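Beta-1,4-exocellulase (Thermobifida fusca, PDB 4B4F) probably hydrolyses beta-1,4 linkages of cellulose as an exo-acting glycoside hydrolase of family 6, this chain being the catalytic part of a longer protein. Local coordinates at residues P74-V79 with R128-I133; Q250-D255 with D307-V312; L92-E97 with E369-D374; A332-R337 with R410-N415. All coordinates share one frame; numbering follows the deposited sequence.

Contact 1: P74-V79 with R128-I133; sequences PLTIQV and RIVAII
Leu75, Ile77 and Val79 trade five backbone hydrogen bonds with Arg128, Val130 and Ile132, joining two parallel strands whose axes approach to 4.7 Å at 22°. The tightest runs from Val79 N to Val130 O, 2.7 Å and nearly straight at 173°. Thr76, Gln78, Arg128 and Val130 occupy one face. There Arg128 sets off beside its own backbone N (chi1 -64°) and stays extended from CG to NE, a course that takes it past Thr76 to Pro74. Thr76 OG1 lies 3.5 Å from Arg128 CD, and Pro74 CB sits over one face of the guanidinium, near its rim. Pro6 O accepts from both Thr76 OG1 and Arg128 NH1, which also bonds Glu8 O. A leucine in place of Arg128 would probably leave Glu8 O without the NH1 donor, Pro6 O with Thr76 OG1 alone of these two, and one side of Pro74 uncovered. Thr76 CG2 meets Val130 CG2 at 3.8 Å, and Gln78 CG runs alongside Val130. On the other face, Val79 CG2 packs against Ile129 CG2, while Ile77 reaches Leu63 of helix 59-70 and Ala131 Leu174 of helix 162-175. With helix 103-119 in the connection, the pair forms a beta-alpha-beta crossover of the distorted family 6 barrel.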
loop_
_atom_site.group_PDB
_atom_site.type_symbol
_atom_site.label_atom_id
_atom_site.label_comp_id
_atom_site.label_asym_id
_atom_site.label_seq_id
_atom_site.Cartn_x
_atom_site.Cartn_y
_atom_site.Cartn_z
ATOM N N PRO A 74 6.240 19.092 -16.194
ATOM C CA PRO A 74 6.029 17.718 -15.716
ATOM C C PRO A 74 5.324 17.660 -14.359
ATOM O O PRO A 74 5.751 18.306 -13.403
ATOM C CB PRO A 74 7.450 17.159 -15.600
ATOM C CG PRO A 74 8.237 17.938 -16.604
ATOM C CD PRO A 74 7.623 19.309 -16.664
ATOM N N LEU A 75 4.228 16.910 -14.298
ATOM C CA LEU A 75 3.530 16.681 -13.049
ATOM C C LEU A 75 3.108 15.232 -12.978
ATOM O O LEU A 75 2.674 14.646 -13.979
ATOM C CB LEU A 75 2.323 17.614 -12.886
ATOM C CG LEU A 75 1.528 17.518 -11.578
ATOM C CD1 LEU A 75 1.103 18.894 -11.071
ATOM C CD2 LEU A 75 0.326 16.594 -11.720
ATOM N N THR A 76 3.242 14.667 -11.780
ATOM C CA THR A 76 2.960 13.265 -11.550
ATOM C C THR A 76 1.813 13.082 -10.557
ATOM O O THR A 76 1.853 13.595 -9.431
ATOM C CB THR A 76 4.238 12.534 -11.098
ATOM O OG1 THR A 76 5.190 12.582 -12.165
ATOM C CG2 THR A 76 3.953 11.077 -10.730
ATOM N N ILE A 77 0.786 12.367 -11.017
ATOM C CA ILE A 77 -0.356 11.966 -10.202
ATOM C C ILE A 77 -0.331 10.447 -10.022
ATOM O O ILE A 77 -0.034 9.704 -10.963
ATOM C CB ILE A 77 -1.704 12.427 -10.826
ATOM C CG1 ILE A 77 -2.868 12.198 -9.856
ATOM C CG2 ILE A 77 -1.965 11.741 -12.167
ATOM C CD1 ILE A 77 -4.193 12.772 -10.325
ATOM N N GLN A 78 -0.607 10.008 -8.818
ATOM C CA GLN A 78 -0.762 8.605 -8.521
ATOM C C GLN A 78 -2.219 8.143 -8.455
ATOM O O GLN A 78 -3.009 8.709 -7.796
ATOM C CB GLN A 78 0.006 8.189 -7.288
ATOM C CG GLN A 78 1.443 8.433 -7.340
ATOM C CD GLN A 78 2.040 8.589 -6.006
ATOM O OE1 GLN A 78 2.098 9.645 -5.476
ATOM N NE2 GLN A 78 2.491 7.538 -5.473
ATOM N N VAL A 79 -2.524 7.106 -9.205
ATOM C CA VAL A 79 -3.888 6.601 -9.292
ATOM C C VAL A 79 -3.868 5.134 -8.889
ATOM O O VAL A 79 -3.098 4.333 -9.439
ATOM C CB VAL A 79 -4.463 6.765 -10.719
ATOM C CG1 VAL A 79 -5.824 6.088 -10.839
ATOM C CG2 VAL A 79 -4.587 8.238 -11.077
ATOM N N ARG A 128 2.160 12.830 -16.124
ATOM C CA ARG A 128 2.603 11.465 -15.836
ATOM C C ARG A 128 1.641 10.817 -14.866
ATOM O O ARG A 128 1.426 11.323 -13.763
ATOM C CB ARG A 128 4.005 11.468 -15.232
ATOM C CG ARG A 128 5.078 11.984 -16.171
ATOM C CD ARG A 128 6.365 12.192 -15.420
ATOM N NE ARG A 128 7.336 12.947 -16.200
ATOM C CZ ARG A 128 8.513 13.350 -15.737
ATOM N NH1 ARG A 128 8.883 13.060 -14.492
ATOM N NH2 ARG A 128 9.327 14.036 -16.525
ATOM N N ILE A 129 1.044 9.706 -15.278
ATOM C CA ILE A 129 0.129 8.979 -14.403
ATOM C C ILE A 129 0.824 7.720 -13.849
ATOM O O ILE A 129 1.159 6.794 -14.600
ATOM C CB ILE A 129 -1.188 8.606 -15.122
ATOM C CG1 ILE A 129 -1.809 9.830 -15.819
ATOM C CG2 ILE A 129 -2.169 7.991 -14.132
ATOM C CD1 ILE A 129 -2.980 9.510 -16.736
ATOM N N VAL A 130 1.060 7.701 -12.540
ATOM C CA VAL A 130 1.546 6.489 -11.893
ATOM C C VAL A 130 0.329 5.661 -11.504
ATOM O O VAL A 130 -0.482 6.069 -10.666
ATOM C CB VAL A 130 2.452 6.782 -10.674
ATOM C CG1 VAL A 130 2.655 5.530 -9.827
ATOM C CG2 VAL A 130 3.795 7.335 -11.142
ATOM N N ALA A 131 0.176 4.517 -12.155
ATOM C CA ALA A 131 -0.927 3.634 -11.846
ATOM C C ALA A 131 -0.403 2.592 -10.873
ATOM O O ALA A 131 0.572 1.897 -11.159
ATOM C CB ALA A 131 -1.485 2.992 -13.107
ATOM N N ILE A 132 -1.022 2.525 -9.703
ATOM C CA ILE A 132 -0.601 1.598 -8.664
ATOM C C ILE A 132 -1.594 0.443 -8.695
ATOM O O ILE A 132 -2.798 0.626 -8.466
ATOM C CB ILE A 132 -0.496 2.304 -7.290
ATOM C CG1 ILE A 132 0.557 3.420 -7.374
ATOM C CG2 ILE A 132 -0.108 1.319 -6.194
ATOM C CD1 ILE A 132 0.435 4.484 -6.309
ATOM N N ILE A 133 -1.086 -0.740 -9.026
ATOM C CA ILE A 133 -1.954 -1.836 -9.435
ATOM C C ILE A 133 -2.343 -2.805 -8.314
ATOM O O ILE A 133 -1.520 -3.580 -7.814
ATOM C CB ILE A 133 -1.387 -2.601 -10.661
ATOM C CG1 ILE A 133 -0.938 -1.629 -11.771
ATOM C CG2 ILE A 133 -2.411 -3.602 -11.188
ATOM C CD1 ILE A 133 -2.011 -0.680 -12.277
#

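Contact 2: Q250-D255 with D307-V312; sequences QSKWVD and DLNTYV. With BGC (beta-D-glucopyranose), chain C.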
loop_
_atom_site.group_PDB
_atom_site.type_symbol
_atom_site.label_atom_id
_atom_site.label_comp_id
_atom_site.label_asym_id
_atom_site.label_seq_id
_atom_site.Cartn_x
_atom_site.Cartn_y
_atom_site.Cartn_z
ATOM N N GLN A 250 14.983 -15.039 16.237
ATOM C CA GLN A 250 14.268 -15.883 17.190
ATOM C C GLN A 250 13.329 -15.053 18.068
ATOM O O GLN A 250 12.495 -15.612 18.784
ATOM C CB GLN A 250 15.254 -16.694 18.046
ATOM C CG GLN A 250 14.627 -17.857 18.803
ATOM C CD GLN A 250 15.656 -18.825 19.353
ATOM O OE1 GLN A 250 15.959 -18.810 20.548
ATOM N NE2 GLN A 250 16.210 -19.665 18.484
ATOM N N SER A 251 13.454 -13.726 18.003
ATOM C CA SER A 251 12.599 -12.837 18.798
ATOM C C SER A 251 11.147 -12.969 18.370
ATOM O O SER A 251 10.865 -13.325 17.220
ATOM C CB SER A 251 13.039 -11.387 18.645
ATOM O OG SER A 251 12.819 -10.936 17.318
ATOM N N LYS A 252 10.227 -12.677 19.290
ATOM C CA LYS A 252 8.805 -12.681 18.959
ATOM C C LYS A 252 8.508 -11.754 17.774
ATOM O O LYS A 252 7.733 -12.104 16.882
ATOM C CB LYS A 252 7.949 -12.321 20.174
ATOM C CG LYS A 252 7.783 -13.462 21.177
ATOM C CD LYS A 252 6.696 -13.160 22.201
ATOM C CE LYS A 252 7.226 -12.380 23.398
ATOM N NZ LYS A 252 7.904 -13.272 24.382
ATOM N N TRP A 253 9.152 -10.588 17.757
ATOM C CA TRP A 253 8.953 -9.602 16.694
ATOM C C TRP A 253 9.359 -10.098 15.333
ATOM O O TRP A 253 8.539 -10.138 14.417
ATOM C CB TRP A 253 9.664 -8.291 17.023
ATOM C CG TRP A 253 9.479 -7.232 15.966
ATOM C CD1 TRP A 253 10.458 -6.652 15.158
ATOM C CD2 TRP A 253 8.224 -6.589 15.563
ATOM N NE1 TRP A 253 9.907 -5.713 14.321
ATOM C CE2 TRP A 253 8.573 -5.634 14.508
ATOM C CE3 TRP A 253 6.899 -6.704 15.957
ATOM C CZ2 TRP A 253 7.616 -4.844 13.886
ATOM C CZ3 TRP A 253 5.947 -5.899 15.326
ATOM C CH2 TRP A 253 6.298 -4.994 14.314
ATOM N N VAL A 254 10.622 -10.482 15.187
ATOM C CA VAL A 254 11.155 -10.884 13.882
ATOM C C VAL A 254 10.567 -12.224 13.449
ATOM O O VAL A 254 10.132 -12.378 12.308
ATOM C CB VAL A 254 12.697 -10.922 13.885
ATOM C CG1 VAL A 254 13.247 -11.255 12.506
ATOM C CG2 VAL A 254 13.243 -9.586 14.356
ATOM N N ASP A 255 10.554 -13.183 14.373
ATOM C CA ASP A 255 9.913 -14.480 14.163
ATOM C C ASP A 255 10.354 -15.169 12.863
ATOM O O ASP A 255 9.519 -15.598 12.065
ATOM C CB ASP A 255 8.385 -14.324 14.226
ATOM C CG ASP A 255 7.652 -15.662 14.299
ATOM O OD1 ASP A 255 8.248 -16.677 14.725
ATOM O OD2 ASP A 255 6.467 -15.689 13.920
ATOM N N ASP A 307 18.769 -9.219 27.188
ATOM C CA ASP A 307 17.634 -10.105 26.966
ATOM C C ASP A 307 17.136 -9.921 25.528
ATOM O O ASP A 307 16.893 -8.792 25.088
ATOM C CB ASP A 307 16.527 -9.803 27.973
ATOM C CG ASP A 307 15.295 -10.653 27.757
ATOM O OD1 ASP A 307 15.375 -11.886 27.924
ATOM O OD2 ASP A 307 14.238 -10.084 27.419
ATOM N N LEU A 308 16.985 -11.030 24.805
ATOM C CA LEU A 308 16.653 -10.999 23.374
ATOM C C LEU A 308 15.435 -10.130 23.053
ATOM O O LEU A 308 15.543 -9.140 22.315
ATOM C CB LEU A 308 16.435 -12.418 22.820
ATOM C CG LEU A 308 15.761 -12.525 21.440
ATOM C CD1 LEU A 308 16.696 -12.063 20.327
ATOM C CD2 LEU A 308 15.236 -13.931 21.180
ATOM N N ASN A 309 14.285 -10.521 23.595
ATOM C CA ASN A 309 13.037 -9.829 23.312
ATOM C C ASN A 309 13.011 -8.394 23.836
ATOM O O ASN A 309 12.436 -7.514 23.198
ATOM C CB ASN A 309 11.835 -10.644 23.803
ATOM C CG ASN A 309 11.430 -11.735 22.822
ATOM O OD1 ASN A 309 11.210 -11.477 21.635
ATOM N ND2 ASN A 309 11.326 -12.960 23.313
ATOM N N THR A 310 13.659 -8.159 24.976
ATOM C CA THR A 310 13.786 -6.804 25.520
ATOM C C THR A 310 14.672 -5.912 24.649
ATOM O O THR A 310 14.331 -4.747 24.417
ATOM C CB THR A 310 14.286 -6.810 26.978
ATOM O OG1 THR A 310 13.399 -7.609 27.760
ATOM C CG2 THR A 310 14.293 -5.404 27.557
ATOM N N TYR A 311 15.789 -6.447 24.163
ATOM C CA TYR A 311 16.643 -5.664 23.268
ATOM C C TYR A 311 15.876 -5.244 22.010
ATOM O O TYR A 311 15.933 -4.084 21.595
ATOM C CB TYR A 311 17.932 -6.407 22.865
ATOM C CG TYR A 311 18.706 -5.640 21.814
ATOM C CD1 TYR A 311 18.412 -5.790 20.453
ATOM C CD2 TYR A 311 19.698 -4.730 22.176
ATOM C CE1 TYR A 311 19.095 -5.062 19.488
ATOM C CE2 TYR A 311 20.393 -4.005 21.218
ATOM C CZ TYR A 311 20.089 -4.169 19.876
ATOM O OH TYR A 311 20.777 -3.440 18.919
ATOM N N VAL A 312 15.182 -6.207 21.409
ATOM C CA VAL A 312 14.431 -6.001 20.182
ATOM C C VAL A 312 13.302 -4.995 20.415
ATOM O O VAL A 312 13.197 -4.000 19.691
ATOM C CB VAL A 312 13.866 -7.338 19.639
ATOM C CG1 VAL A 312 12.838 -7.099 18.535
ATOM C CG2 VAL A 312 14.992 -8.234 19.130
HETATM C C2 BGC C . 5.432 -17.077 11.110
HETATM C C3 BGC C . 4.295 -16.435 10.314
HETATM C C4 BGC C . 4.496 -16.506 8.795
HETATM C C5 BGC C . 5.041 -17.872 8.364
HETATM C C6 BGC C . 5.485 -17.855 6.906
HETATM C C1 BGC C . 5.850 -18.427 10.530
HETATM O O1 BGC C . 7.011 -18.882 11.194
HETATM O O2 BGC C . 5.028 -17.233 12.454
HETATM O O3 BGC C . 4.165 -15.084 10.708
HETATM O O4 BGC C . 3.248 -16.327 8.164
HETATM O O5 BGC C . 6.147 -18.263 9.158
HETATM O O6 BGC C . 5.372 -19.153 6.368
HETATM O O HOH W 1 11.507 -15.205 21.416
HETATM O O HOH W 2 10.508 -9.502 19.952
#
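Asn309 turns its amide oxygen onto the backbone of the 250-255 loop: Lys252 N donates to Asn309 OD1 at 2.8 Å, in the carbonyl plane and on a lone pair. A first torsion of -82° swings the amide to the side of its own backbone N and across Lys252, whose side chain it crosses at about a right angle. Both ends of the amide also work through water. One water donates to OD1 and accepts from Trp253 N; the other accepts from ND2 and donates to Gln250 O. An alanine in place of Asn309 would probably leave Lys252 N without its acceptor and both waters without one of their partners. Next to the amide oxygen, Ser251 holds its hydroxyl between backbone N and carbonyl carbon (chi1 67°), where OG accepts from Val254 N at 3.1 Å in an ST motif and also bonds Ile248 O. Its CB is left to meet Val312 CG2 at 3.7 Å, while Leu308 brings CD2 to 3.6 Å from Ser251 N. The other valine branch, CG1, touches Trp253 CB, and the indole beyond makes a cation-pi contact with Arg316. Asp255 OD2 accepts from O2 of a bound glucose at 2.6 Å. Asp307 caps helix 308-315 through Thr310 N, and the contact lays the N-terminal end of that helix against the long loop between strand 221-224 and helix 262-276.

Contact 3: L92-E97 with E369-D374; sequences LASNGE and EGKGFD. With BGC (beta-D-glucopyranose), chain B; BGC (beta-D-glucopyranose), chain D.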
loop_
_atom_site.group_PDB
_atom_site.type_symbol
_atom_site.label_atom_id
_atom_site.label_comp_id
_atom_site.label_asym_id
_atom_site.label_seq_id
_atom_site.Cartn_x
_atom_site.Cartn_y
_atom_site.Cartn_z
ATOM N N LEU A 92 -12.037 -8.521 5.473
ATOM C CA LEU A 92 -13.436 -8.116 5.312
ATOM C C LEU A 92 -13.613 -6.599 5.207
ATOM O O LEU A 92 -14.550 -6.128 4.566
ATOM C CB LEU A 92 -14.294 -8.671 6.462
ATOM C CG LEU A 92 -14.344 -10.182 6.753
ATOM C CD1 LEU A 92 -15.031 -10.448 8.088
ATOM C CD2 LEU A 92 -15.024 -10.980 5.647
ATOM N N ALA A 93 -12.712 -5.841 5.831
ATOM C CA ALA A 93 -12.870 -4.380 5.955
ATOM C C ALA A 93 -12.915 -3.674 4.602
ATOM O O ALA A 93 -13.547 -2.623 4.469
ATOM C CB ALA A 93 -11.768 -3.790 6.821
ATOM N N SER A 94 -12.236 -4.245 3.607
ATOM C CA SER A 94 -12.230 -3.670 2.267
ATOM C C SER A 94 -12.604 -4.663 1.161
ATOM O O SER A 94 -12.028 -4.630 0.067
ATOM C CB SER A 94 -10.901 -2.965 1.982
ATOM O OG SER A 94 -10.798 -1.769 2.746
ATOM N N ASN A 95 -13.561 -5.551 1.453
ATOM C CA ASN A 95 -14.258 -6.279 0.400
ATOM C C ASN A 95 -15.000 -5.230 -0.450
ATOM O O ASN A 95 -15.468 -4.214 0.075
ATOM C CB ASN A 95 -15.259 -7.284 0.981
ATOM C CG ASN A 95 -14.602 -8.450 1.714
ATOM O OD1 ASN A 95 -15.198 -9.014 2.631
ATOM N ND2 ASN A 95 -13.386 -8.833 1.305
ATOM N N GLY A 96 -15.108 -5.470 -1.752
ATOM C CA GLY A 96 -15.659 -4.473 -2.662
ATOM C C GLY A 96 -16.939 -4.897 -3.343
ATOM O O GLY A 96 -17.532 -5.914 -2.988
ATOM N N GLU A 97 -17.356 -4.106 -4.327
ATOM C CA GLU A 97 -18.599 -4.325 -5.064
ATOM C C GLU A 97 -18.568 -5.539 -6.003
ATOM O O GLU A 97 -19.620 -6.079 -6.347
ATOM C CB GLU A 97 -18.960 -3.067 -5.867
ATOM C CG GLU A 97 -18.080 -2.819 -7.090
ATOM C CD GLU A 97 -18.138 -1.388 -7.584
ATOM O OE1 GLU A 97 -19.053 -0.638 -7.177
ATOM O OE2 GLU A 97 -17.256 -1.004 -8.380
ATOM N N GLU A 369 -20.904 -0.247 0.235
ATOM C CA GLU A 369 -19.594 -0.344 -0.416
ATOM C C GLU A 369 -19.103 -1.786 -0.492
ATOM O O GLU A 369 -18.026 -2.057 -1.042
ATOM C CB GLU A 369 -18.555 0.529 0.309
ATOM C CG GLU A 369 -18.975 1.975 0.549
ATOM C CD GLU A 369 -17.978 2.753 1.402
ATOM O OE1 GLU A 369 -16.756 2.555 1.234
ATOM O OE2 GLU A 369 -18.418 3.569 2.246
ATOM N N GLY A 370 -19.900 -2.699 0.068
ATOM C CA GLY A 370 -19.586 -4.129 0.089
ATOM C C GLY A 370 -18.611 -4.509 1.187
ATOM O O GLY A 370 -18.072 -5.619 1.192
ATOM N N LYS A 371 -18.389 -3.594 2.127
ATOM C CA LYS A 371 -17.410 -3.811 3.193
ATOM C C LYS A 371 -18.036 -4.350 4.476
ATOM O O LYS A 371 -19.000 -3.782 4.989
ATOM C CB LYS A 371 -16.642 -2.515 3.490
ATOM C CG LYS A 371 -15.959 -1.915 2.270
ATOM C CD LYS A 371 -15.386 -0.541 2.558
ATOM C CE LYS A 371 -14.593 -0.013 1.377
ATOM N NZ LYS A 371 -14.007 1.307 1.728
ATOM N N GLY A 372 -17.462 -5.434 4.996
ATOM C CA GLY A 372 -17.900 -6.011 6.267
ATOM C C GLY A 372 -17.057 -5.557 7.447
ATOM O O GLY A 372 -16.040 -4.881 7.277
ATOM N N PHE A 373 -17.491 -5.939 8.645
ATOM C CA PHE A 373 -16.784 -5.627 9.881
ATOM C C PHE A 373 -15.635 -6.613 10.091
ATOM O O PHE A 373 -15.840 -7.822 10.235
ATOM C CB PHE A 373 -17.765 -5.624 11.066
ATOM C CG PHE A 373 -17.111 -5.554 12.422
ATOM C CD1 PHE A 373 -16.008 -4.729 12.656
ATOM C CD2 PHE A 373 -17.629 -6.293 13.486
ATOM C CE1 PHE A 373 -15.417 -4.672 13.911
ATOM C CE2 PHE A 373 -17.049 -6.235 14.745
ATOM C CZ PHE A 373 -15.943 -5.422 14.959
ATOM N N ASP A 374 -14.417 -6.077 10.091
ATOM C CA ASP A 374 -13.227 -6.895 10.243
ATOM C C ASP A 374 -12.682 -6.750 11.655
ATOM O O ASP A 374 -12.326 -5.651 12.092
ATOM C CB ASP A 374 -12.167 -6.513 9.207
ATOM C CG ASP A 374 -11.100 -7.577 9.052
ATOM O OD1 ASP A 374 -10.535 -8.014 10.076
ATOM O OD2 ASP A 374 -10.829 -7.978 7.902
HETATM C C2 BGC B . -10.424 1.398 1.178
HETATM C C3 BGC B . -10.778 2.388 0.071
HETATM C C4 BGC B . -10.021 3.701 0.220
HETATM C C5 BGC B . -8.531 3.450 0.438
HETATM C C6 BGC B . -7.744 4.746 0.638
HETATM C C1 BGC B . -8.904 1.281 1.344
HETATM O O2 BGC B . -11.040 0.147 0.889
HETATM O O3 BGC B . -12.165 2.657 0.103
HETATM O O4 BGC B . -10.235 4.442 -0.960
HETATM O O5 BGC B . -8.336 2.560 1.530
HETATM O O6 BGC B . -7.981 5.309 1.909
HETATM C C2 BGC D . -5.827 -1.343 4.154
HETATM C C3 BGC D . -6.821 -0.210 3.861
HETATM C C4 BGC D . -7.304 -0.130 2.411
HETATM C C5 BGC D . -7.299 -1.511 1.740
HETATM C C6 BGC D . -6.196 -1.641 0.684
HETATM C C1 BGC D . -6.270 -2.719 3.660
HETATM O O2 BGC D . -5.704 -1.450 5.544
HETATM O O3 BGC D . -6.247 1.032 4.205
HETATM O O4 BGC D . -8.616 0.402 2.444
HETATM O O5 BGC D . -7.291 -2.604 2.663
HETATM O O6 BGC D . -4.971 -1.956 1.294
HETATM O O HOH W 3 -18.409 -7.411 -0.787
#
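The Asp374 carboxylate receives Leu92 N at 2.8 Å, on the anti side of OD2 and 22° out of its plane; the Leu92 carbonyl in turn takes Gly372 N from well above its own plane. These bonds join two irregular loops at the substrate cleft of the family 6 fold. Alongside them Asp374 CB packs on Ala93 CB at 3.6 Å, and Leu92 CD1 rests against the backbone oxygen of Phe373. Gly370, with phi 81°, passes so close to Gly96 that a CB on it would clash with Gly96 O. There a water donates to both Gly96 O and Gly370 O, joining two acceptors. Lys371 stretches fully extended beyond CG, its CB against Ala93 O and its CG against both Ala93 O and Asn95 O, and its tip lands among several acceptors. Glu369 OE1 forms a salt bridge with Lys371 NZ at 3.1 Å, met nearly along the C-O axis, while Glu369 OE2 is bonded to His403. Ser401 O also accepts from NZ. Nearby, Ser94 N bonds Asp88, predicted to be part of the active site. Both loops converge on one glucose: its O2 donates to Ser94 OG at 2.7 Å, and Lys371 NZ donates to its O3 at 2.8 Å.

Contact 4: A332-R337 with R410-N415; sequences AGLGER and RELLAN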
loop_
_atom_site.group_PDB
_atom_site.type_symbol
_atom_site.label_atom_id
_atom_site.label_comp_id
_atom_site.label_asym_id
_atom_site.label_seq_id
_atom_site.Cartn_x
_atom_site.Cartn_y
_atom_site.Cartn_z
ATOM N N ALA A 332 0.990 5.195 15.588
ATOM C CA ALA A 332 1.640 5.467 14.311
ATOM C C ALA A 332 1.747 6.955 14.044
ATOM O O ALA A 332 0.889 7.744 14.472
ATOM C CB ALA A 332 0.901 4.787 13.164
ATOM N N GLY A 333 2.811 7.329 13.333
ATOM C CA GLY A 333 3.002 8.698 12.884
ATOM C C GLY A 333 3.187 8.761 11.381
ATOM O O GLY A 333 3.418 7.741 10.732
ATOM N N LEU A 334 3.046 9.963 10.835
ATOM C CA LEU A 334 3.411 10.258 9.463
ATOM C C LEU A 334 4.888 9.931 9.216
ATOM O O LEU A 334 5.758 10.292 10.012
ATOM C CB LEU A 334 3.186 11.749 9.201
ATOM C CG LEU A 334 1.932 12.345 8.562
ATOM C CD1 LEU A 334 0.725 11.416 8.561
ATOM C CD2 LEU A 334 1.606 13.686 9.205
ATOM N N GLY A 335 5.173 9.249 8.115
ATOM C CA GLY A 335 6.551 8.960 7.744
ATOM C C GLY A 335 7.160 10.046 6.885
ATOM O O GLY A 335 6.635 11.152 6.811
ATOM N N GLU A 336 8.279 9.720 6.244
ATOM C CA GLU A 336 9.000 10.643 5.377
ATOM C C GLU A 336 8.088 11.188 4.289
ATOM O O GLU A 336 7.328 10.439 3.680
ATOM C CB GLU A 336 10.208 9.941 4.752
ATOM C CG GLU A 336 11.326 10.885 4.312
ATOM C CD GLU A 336 12.581 10.150 3.870
ATOM O OE1 GLU A 336 12.926 9.109 4.482
ATOM O OE2 GLU A 336 13.231 10.618 2.910
ATOM N N ARG A 337 8.151 12.497 4.061
ATOM C CA ARG A 337 7.328 13.113 3.026
ATOM C C ARG A 337 7.821 12.678 1.653
ATOM O O ARG A 337 8.996 12.335 1.508
ATOM C CB ARG A 337 7.296 14.638 3.182
ATOM C CG ARG A 337 6.148 15.136 4.064
ATOM C CD ARG A 337 6.239 14.597 5.486
ATOM N NE ARG A 337 7.275 15.285 6.250
ATOM C CZ ARG A 337 7.763 14.882 7.418
ATOM N NH1 ARG A 337 7.332 13.762 7.996
ATOM N NH2 ARG A 337 8.700 15.616 8.010
ATOM N N ARG A 410 -4.891 13.125 13.689
ATOM C CA ARG A 410 -4.245 13.885 14.769
ATOM C C ARG A 410 -3.029 13.166 15.356
ATOM O O ARG A 410 -1.947 13.757 15.498
ATOM C CB ARG A 410 -5.254 14.236 15.859
ATOM C CG ARG A 410 -6.326 15.202 15.381
ATOM C CD ARG A 410 -7.382 15.452 16.442
ATOM N NE ARG A 410 -8.473 16.267 15.907
ATOM C CZ ARG A 410 -9.372 16.904 16.652
ATOM N NH1 ARG A 410 -9.320 16.828 17.978
ATOM N NH2 ARG A 410 -10.313 17.632 16.068
ATOM N N GLU A 411 -3.192 11.889 15.682
ATOM C CA GLU A 411 -2.056 11.129 16.194
ATOM C C GLU A 411 -0.927 11.041 15.173
ATOM O O GLU A 411 0.222 11.316 15.505
ATOM C CB GLU A 411 -2.462 9.732 16.643
ATOM C CG GLU A 411 -1.278 8.944 17.173
ATOM C CD GLU A 411 -1.717 7.723 17.917
ATOM O OE1 GLU A 411 -2.130 6.747 17.250
ATOM O OE2 GLU A 411 -1.655 7.753 19.166
ATOM N N LEU A 412 -1.265 10.661 13.940
ATOM C CA LEU A 412 -0.295 10.592 12.842
ATOM C C LEU A 412 0.525 11.888 12.714
ATOM O O LEU A 412 1.754 11.854 12.649
ATOM C CB LEU A 412 -0.996 10.262 11.511
ATOM C CG LEU A 412 -1.429 8.807 11.269
ATOM C CD1 LEU A 412 -2.312 8.719 10.035
ATOM C CD2 LEU A 412 -0.241 7.869 11.143
ATOM N N LEU A 413 -0.173 13.020 12.691
ATOM C CA LEU A 413 0.462 14.334 12.632
ATOM C C LEU A 413 1.425 14.552 13.808
ATOM O O LEU A 413 2.602 14.865 13.606
ATOM C CB LEU A 413 -0.616 15.433 12.574
ATOM C CG LEU A 413 -0.219 16.903 12.470
ATOM C CD1 LEU A 413 0.359 17.197 11.099
ATOM C CD2 LEU A 413 -1.432 17.792 12.729
ATOM N N ALA A 414 0.922 14.370 15.027
ATOM C CA ALA A 414 1.741 14.500 16.241
ATOM C C ALA A 414 3.006 13.636 16.214
ATOM O O ALA A 414 4.062 14.067 16.669
ATOM C CB ALA A 414 0.915 14.176 17.475
ATOM N N ASN A 415 2.901 12.430 15.663
ATOM C CA ASN A 415 4.018 11.485 15.674
ATOM C C ASN A 415 4.823 11.406 14.381
ATOM O O ASN A 415 5.571 10.453 14.175
ATOM C CB ASN A 415 3.531 10.090 16.077
ATOM C CG ASN A 415 3.154 10.006 17.536
ATOM O OD1 ASN A 415 3.471 10.903 18.319
ATOM N ND2 ASN A 415 2.485 8.918 17.915
#
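Three groups meet Leu412 O: Leu334 N donates to it at 2.9 Å, Asn415 N adds a weak bond within the helix end, and Gly333 CA makes a C-H...O contact, CA lying 3.4 Å from Leu412 O. The Leu334 bond is almost straight at the hydrogen (169°), yet the donor stands above the carbonyl plane. Gly333 owes its place to lacking a side chain, since a CB would collide with Asn415 O, which instead receives a CA-H contact from Gly333. Leu334 and Leu412 cross at about a right angle, with CD1 of Leu334 on CB of Leu412 at 3.6 Å, while Leu334 CD2 lies 3.7 Å from Leu413 CA. Leu412 CG stands beside its own backbone N (chi1 -77°), and Leu412 CD2 beyond it reaches Ala332 CB at 3.9 Å. Two polar side chains of the helix end hold Gly331, just before the loop segment: Glu411 OE1 accepts from Gly331 N, and Asn415 ND2 donates to Gly331 O. The C-terminal end of helix 406-414 is thereby fitted to the loop before strand 339-343. Because the last turn of a helix leaves carbonyls without regular i+4 partners, an outside N-H on Leu412 O, helped by one C-H, gives a carbonyl at the helix end a partner.

Overall arrangement
Along the chain contact 1 comes first among those that close, and contact 2 follows it in series; contact 3 joins a loop in the first quarter of the chain to one near its end, spanning contact 2 and crossing both contact 1 and contact 4. Contact 1 is part of the central sheet, whereas the others join loops or helix ends around it. Contacts 1 and 2 lie on opposite sides of the chain's centre, their centres 39 Å apart, while those of contacts 1 and 4 are 24 Å apart; none touch. Segments of contacts 2 and 3 each carry residues bonded to a glucose, with about 17 Å between the contacts' nearest atoms, consistent with an extended cleft that holds a cellulose chain across the barrel.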